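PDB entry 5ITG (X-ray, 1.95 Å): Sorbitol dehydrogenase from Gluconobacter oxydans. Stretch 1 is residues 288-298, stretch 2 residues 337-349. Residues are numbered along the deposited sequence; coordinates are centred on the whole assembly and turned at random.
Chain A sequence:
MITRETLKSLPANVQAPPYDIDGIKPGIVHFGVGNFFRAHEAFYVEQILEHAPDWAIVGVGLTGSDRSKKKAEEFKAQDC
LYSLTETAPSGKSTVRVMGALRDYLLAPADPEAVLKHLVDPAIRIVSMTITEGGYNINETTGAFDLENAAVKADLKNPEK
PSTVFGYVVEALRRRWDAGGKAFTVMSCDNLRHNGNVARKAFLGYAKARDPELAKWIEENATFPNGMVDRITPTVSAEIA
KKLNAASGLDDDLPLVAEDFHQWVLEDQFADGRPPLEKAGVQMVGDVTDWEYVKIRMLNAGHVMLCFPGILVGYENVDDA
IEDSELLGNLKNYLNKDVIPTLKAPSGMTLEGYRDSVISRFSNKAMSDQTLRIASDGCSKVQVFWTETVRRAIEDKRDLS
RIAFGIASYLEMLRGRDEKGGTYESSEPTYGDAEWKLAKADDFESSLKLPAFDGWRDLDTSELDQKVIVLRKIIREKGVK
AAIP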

# COMPACT_ATOMS: atom_id res chain seq x y z
N THR A 288 -8.61 10.84 -5.96
CA THR A 288 -9.38 9.87 -6.74
C THR A 288 -8.83 9.45 -8.10
O THR A 288 -8.69 8.25 -8.37
CB THR A 288 -10.84 10.34 -6.88
OG1 THR A 288 -11.35 10.65 -5.58
CG2 THR A 288 -11.69 9.23 -7.50
N ASP A 289 -8.50 10.41 -8.96
CA ASP A 289 -7.97 10.05 -10.27
C ASP A 289 -6.70 9.21 -10.18
O ASP A 289 -6.56 8.21 -10.89
CB ASP A 289 -7.74 11.30 -11.12
CG ASP A 289 -9.03 12.00 -11.50
OD1 ASP A 289 -10.11 11.38 -11.34
OD2 ASP A 289 -8.98 13.15 -11.96
N TRP A 290 -5.77 9.58 -9.30
CA TRP A 290 -4.54 8.80 -9.16
C TRP A 290 -4.78 7.39 -8.62
O TRP A 290 -4.11 6.44 -9.02
CB TRP A 290 -3.53 9.54 -8.28
CG TRP A 290 -2.50 10.28 -9.08
CD1 TRP A 290 -2.32 11.63 -9.15
CD2 TRP A 290 -1.50 9.69 -9.92
NE1 TRP A 290 -1.26 11.92 -9.99
CE2 TRP A 290 -0.74 10.75 -10.47
CE3 TRP A 290 -1.16 8.37 -10.26
CZ2 TRP A 290 0.34 10.53 -11.34
CZ3 TRP A 290 -0.09 8.15 -11.13
CH2 TRP A 290 0.64 9.22 -11.66
N GLU A 291 -5.75 7.24 -7.72
CA GLU A 291 -6.07 5.91 -7.17
C GLU A 291 -6.52 4.98 -8.30
O GLU A 291 -6.16 3.80 -8.32
CB GLU A 291 -7.21 5.99 -6.14
CG GLU A 291 -6.86 6.71 -4.84
CD GLU A 291 -7.86 6.42 -3.72
OE1 GLU A 291 -9.08 6.38 -4.00
OE2 GLU A 291 -7.43 6.23 -2.56
N TYR A 292 -7.31 5.52 -9.23
CA TYR A 292 -7.79 4.70 -10.33
C TYR A 292 -6.73 4.38 -11.37
O TYR A 292 -6.82 3.36 -12.03
CB TYR A 292 -9.04 5.33 -10.97
CG TYR A 292 -10.26 5.03 -10.13
CD1 TYR A 292 -10.59 3.71 -9.82
CD2 TYR A 292 -11.02 6.05 -9.56
CE1 TYR A 292 -11.65 3.41 -8.95
CE2 TYR A 292 -12.08 5.76 -8.68
CZ TYR A 292 -12.38 4.43 -8.39
OH TYR A 292 -13.39 4.13 -7.50
N VAL A 293 -5.71 5.23 -11.50
CA VAL A 293 -4.62 4.92 -12.43
C VAL A 293 -3.92 3.68 -11.86
O VAL A 293 -3.64 2.72 -12.58
CB VAL A 293 -3.58 6.06 -12.50
CG1 VAL A 293 -2.34 5.56 -13.27
CG2 VAL A 293 -4.18 7.27 -13.21
N LYS A 294 -3.65 3.70 -10.56
CA LYS A 294 -2.98 2.57 -9.91
C LYS A 294 -3.84 1.31 -9.99
O LYS A 294 -3.35 0.23 -10.33
CB LYS A 294 -2.69 2.92 -8.46
CG LYS A 294 -1.81 1.90 -7.75
CD LYS A 294 -1.61 2.30 -6.30
CE LYS A 294 -1.04 1.17 -5.49
NZ LYS A 294 -1.14 1.45 -4.03
N ILE A 295 -5.12 1.46 -9.69
CA ILE A 295 -6.04 0.33 -9.73
C ILE A 295 -6.20 -0.27 -11.13
O ILE A 295 -6.07 -1.49 -11.33
CB ILE A 295 -7.44 0.74 -9.22
CG1 ILE A 295 -7.39 0.99 -7.71
CG2 ILE A 295 -8.48 -0.33 -9.55
CD1 ILE A 295 -8.65 1.63 -7.17
N ARG A 296 -6.46 0.59 -12.12
CA ARG A 296 -6.72 0.11 -13.47
C ARG A 296 -5.53 -0.19 -14.37
O ARG A 296 -5.71 -0.80 -15.44
CB ARG A 296 -7.68 1.08 -14.16
CG ARG A 296 -9.04 1.20 -13.44
CD ARG A 296 -9.97 2.15 -14.17
NE ARG A 296 -10.16 1.71 -15.54
CZ ARG A 296 -10.51 2.50 -16.55
NH1 ARG A 296 -10.72 3.81 -16.35
NH2 ARG A 296 -10.63 2.00 -17.77
N MSE A 297 -4.34 0.23 -13.97
CA MSE A 297 -3.13 -0.06 -14.75
C MSE A 297 -2.17 -0.98 -13.99
O MSE A 297 -1.80 -2.02 -14.51
CB MSE A 297 -2.42 1.24 -15.15
CG MSE A 297 -3.18 2.03 -16.22
SE MSE A 297 -2.15 3.51 -16.87
CE MSE A 297 -0.86 2.49 -17.91
N LEU A 298 -1.79 -0.62 -12.76
CA LEU A 298 -0.86 -1.47 -12.00
C LEU A 298 -1.51 -2.76 -11.50
O LEU A 298 -1.05 -3.86 -11.82
CB LEU A 298 -0.26 -0.71 -10.81
CG LEU A 298 0.73 -1.52 -9.95
CD1 LEU A 298 2.02 -1.70 -10.71
CD2 LEU A 298 0.99 -0.82 -8.63
N ASP A 337 -6.84 -0.89 -24.36
CA ASP A 337 -8.07 -0.97 -23.57
C ASP A 337 -8.17 -0.03 -22.37
O ASP A 337 -9.21 0.59 -22.16
CB ASP A 337 -8.28 -2.41 -23.09
CG ASP A 337 -8.22 -3.41 -24.23
OD1 ASP A 337 -8.99 -3.25 -25.19
OD2 ASP A 337 -7.39 -4.34 -24.17
N VAL A 338 -7.10 0.09 -21.60
CA VAL A 338 -7.12 0.93 -20.41
C VAL A 338 -6.82 2.40 -20.64
O VAL A 338 -7.64 3.26 -20.33
CB VAL A 338 -6.16 0.38 -19.33
CG1 VAL A 338 -6.29 1.20 -18.03
CG2 VAL A 338 -6.48 -1.10 -19.05
N ILE A 339 -5.64 2.70 -21.17
CA ILE A 339 -5.25 4.09 -21.40
C ILE A 339 -6.29 4.93 -22.15
O ILE A 339 -6.54 6.09 -21.77
CB ILE A 339 -3.87 4.16 -22.14
CG1 ILE A 339 -2.75 3.80 -21.15
CG2 ILE A 339 -3.62 5.57 -22.67
CD1 ILE A 339 -1.35 3.77 -21.77
N PRO A 340 -6.92 4.38 -23.19
CA PRO A 340 -7.92 5.18 -23.92
C PRO A 340 -9.20 5.45 -23.11
O PRO A 340 -9.98 6.33 -23.47
CB PRO A 340 -8.20 4.34 -25.17
CG PRO A 340 -6.91 3.55 -25.35
CD PRO A 340 -6.60 3.15 -23.93
N THR A 341 -9.40 4.71 -22.03
CA THR A 341 -10.60 4.91 -21.21
C THR A 341 -10.27 5.26 -19.77
O THR A 341 -11.07 5.05 -18.86
CB THR A 341 -11.50 3.64 -21.24
OG1 THR A 341 -10.85 2.57 -20.54
CG2 THR A 341 -11.75 3.20 -22.68
N LEU A 342 -9.08 5.84 -19.57
CA LEU A 342 -8.61 6.22 -18.24
C LEU A 342 -8.26 7.71 -18.17
O LEU A 342 -7.47 8.20 -18.98
CB LEU A 342 -7.36 5.41 -17.88
CG LEU A 342 -6.70 5.72 -16.54
CD1 LEU A 342 -7.69 5.49 -15.40
CD2 LEU A 342 -5.46 4.84 -16.35
N LYS A 343 -8.84 8.43 -17.21
CA LYS A 343 -8.56 9.85 -17.08
C LYS A 343 -7.13 10.03 -16.57
O LYS A 343 -6.71 9.39 -15.61
CB LYS A 343 -9.57 10.50 -16.13
CG LYS A 343 -9.35 11.98 -15.90
CD LYS A 343 -10.48 12.56 -15.05
CE LYS A 343 -10.22 14.01 -14.66
NZ LYS A 343 -10.08 14.89 -15.85
N ALA A 344 -6.38 10.92 -17.20
CA ALA A 344 -5.01 11.14 -16.80
C ALA A 344 -4.79 12.33 -15.87
O ALA A 344 -5.21 13.45 -16.16
CB ALA A 344 -4.13 11.30 -18.04
N PRO A 345 -4.13 12.09 -14.73
CA PRO A 345 -3.86 13.17 -13.77
C PRO A 345 -2.86 14.12 -14.42
O PRO A 345 -2.17 13.72 -15.36
CB PRO A 345 -3.24 12.43 -12.58
CG PRO A 345 -3.88 11.08 -12.65
CD PRO A 345 -3.85 10.77 -14.13
N SER A 346 -2.78 15.36 -13.96
CA SER A 346 -1.83 16.30 -14.54
C SER A 346 -0.40 16.00 -14.10
O SER A 346 -0.17 15.32 -13.09
CB SER A 346 -2.19 17.74 -14.15
OG SER A 346 -2.19 17.90 -12.75
N GLY A 347 0.57 16.49 -14.87
CA GLY A 347 1.97 16.27 -14.54
C GLY A 347 2.47 14.84 -14.63
O GLY A 347 3.33 14.43 -13.84
N MSE A 348 1.96 14.08 -15.59
CA MSE A 348 2.37 12.69 -15.79
C MSE A 348 1.73 12.18 -17.07
O MSE A 348 0.76 12.76 -17.57
CB MSE A 348 1.90 11.80 -14.63
CG MSE A 348 0.37 11.64 -14.54
SE MSE A 348 -0.47 10.46 -15.87
CE MSE A 348 -0.05 8.75 -15.05
N THR A 349 2.27 11.09 -17.62
CA THR A 349 1.68 10.50 -18.81
C THR A 349 1.32 9.07 -18.45
O THR A 349 2.02 8.42 -17.66
CB THR A 349 2.64 10.50 -20.02
OG1 THR A 349 3.75 9.63 -19.75
CG2 THR A 349 3.15 11.90 -20.31
O HOH W 1 -7.96 8.41 -13.36

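How does an irregular stretch follow a helix? Residues 288-298 are helical, and residues 337-349 run past them in the opposite sense, with residues 337-338 in a helix that begins earlier in the chain, residues 339-340 in a 3-10 segment, and loop or turn over most of what follows. The nearest CA pairs mark the course: Met297 CA lies 7.0 Å from Val338 CA, Val293 CA lies 7.2 Å from Leu342 CA, and Asp289 CA lies 6.2 Å from Pro345 CA. The nearest CA positions on the helix thus step by four residues, about one turn, along the second stretch, and together the two bury 715 Å², both sides summed.

Which bump fills the middle? Leu342 points toward the helix, and its two methyls share Val293, but CD2 reaches Met297 and CD1 reaches Arg296. CD2 lies 4.0 Å from Val293 CA, and 3.6 Å from SE of Met297, a selenomethionine; CD1 lies 3.6 Å from Arg296 NH1 and 4.1 Å from Tyr292 O. The leucine therefore sits in a hollow lined by Val293, Arg296 and Met297, with the helix backbone at its floor. Val338 makes a second bump: its CG1 is 3.7 Å from Met297 CG and 3.3 Å from Arg296 O, and it also lies over one face of the Arg296 guanidinium.

What holds the polar side of this packing? Arg296, which has the largest area covered by the other stretch, reaches Thr341 with its guanidinium. Arg296 NH1 donates to Thr341 O at 2.8 Å, with Arg296 NH2 adding a weak bond to that same oxygen at 3.3 Å, while Arg296 NH2 also donates to Thr341 OG1 at 2.8 Å. The carbonyl approaches at the edge of the guanidinium, near its plane, where the N-H groups point, so the flat group can bond along its rim while Val338 covers a face.

How is the other end closed? Pro345 lays its ring against Trp290 and Val293. Pro345 CB stands 3.6 Å from the centroid of the five-membered ring formed by Trp290 CG, CD1, NE1, CE2 and CD2, a CH-pi contact over the face, and Pro345 CD meets Val293 CG2 at 3.6 Å. Met348, also selenomethionine, curls through three p rotamers, bringing its CG to 3.4 Å from Trp290 CZ2 and its CE to 4.3 Å from Val293 CG1. Beside this apolar patch a water donates to Asp289 O and Lys343 O, each 2.8 Å from the water O, bridging two backbones that make no direct hydrogen bond. Asp289 OD2 and Lys343 NZ are 4.4 Å apart, too far for a salt bridge, although their charges are opposite.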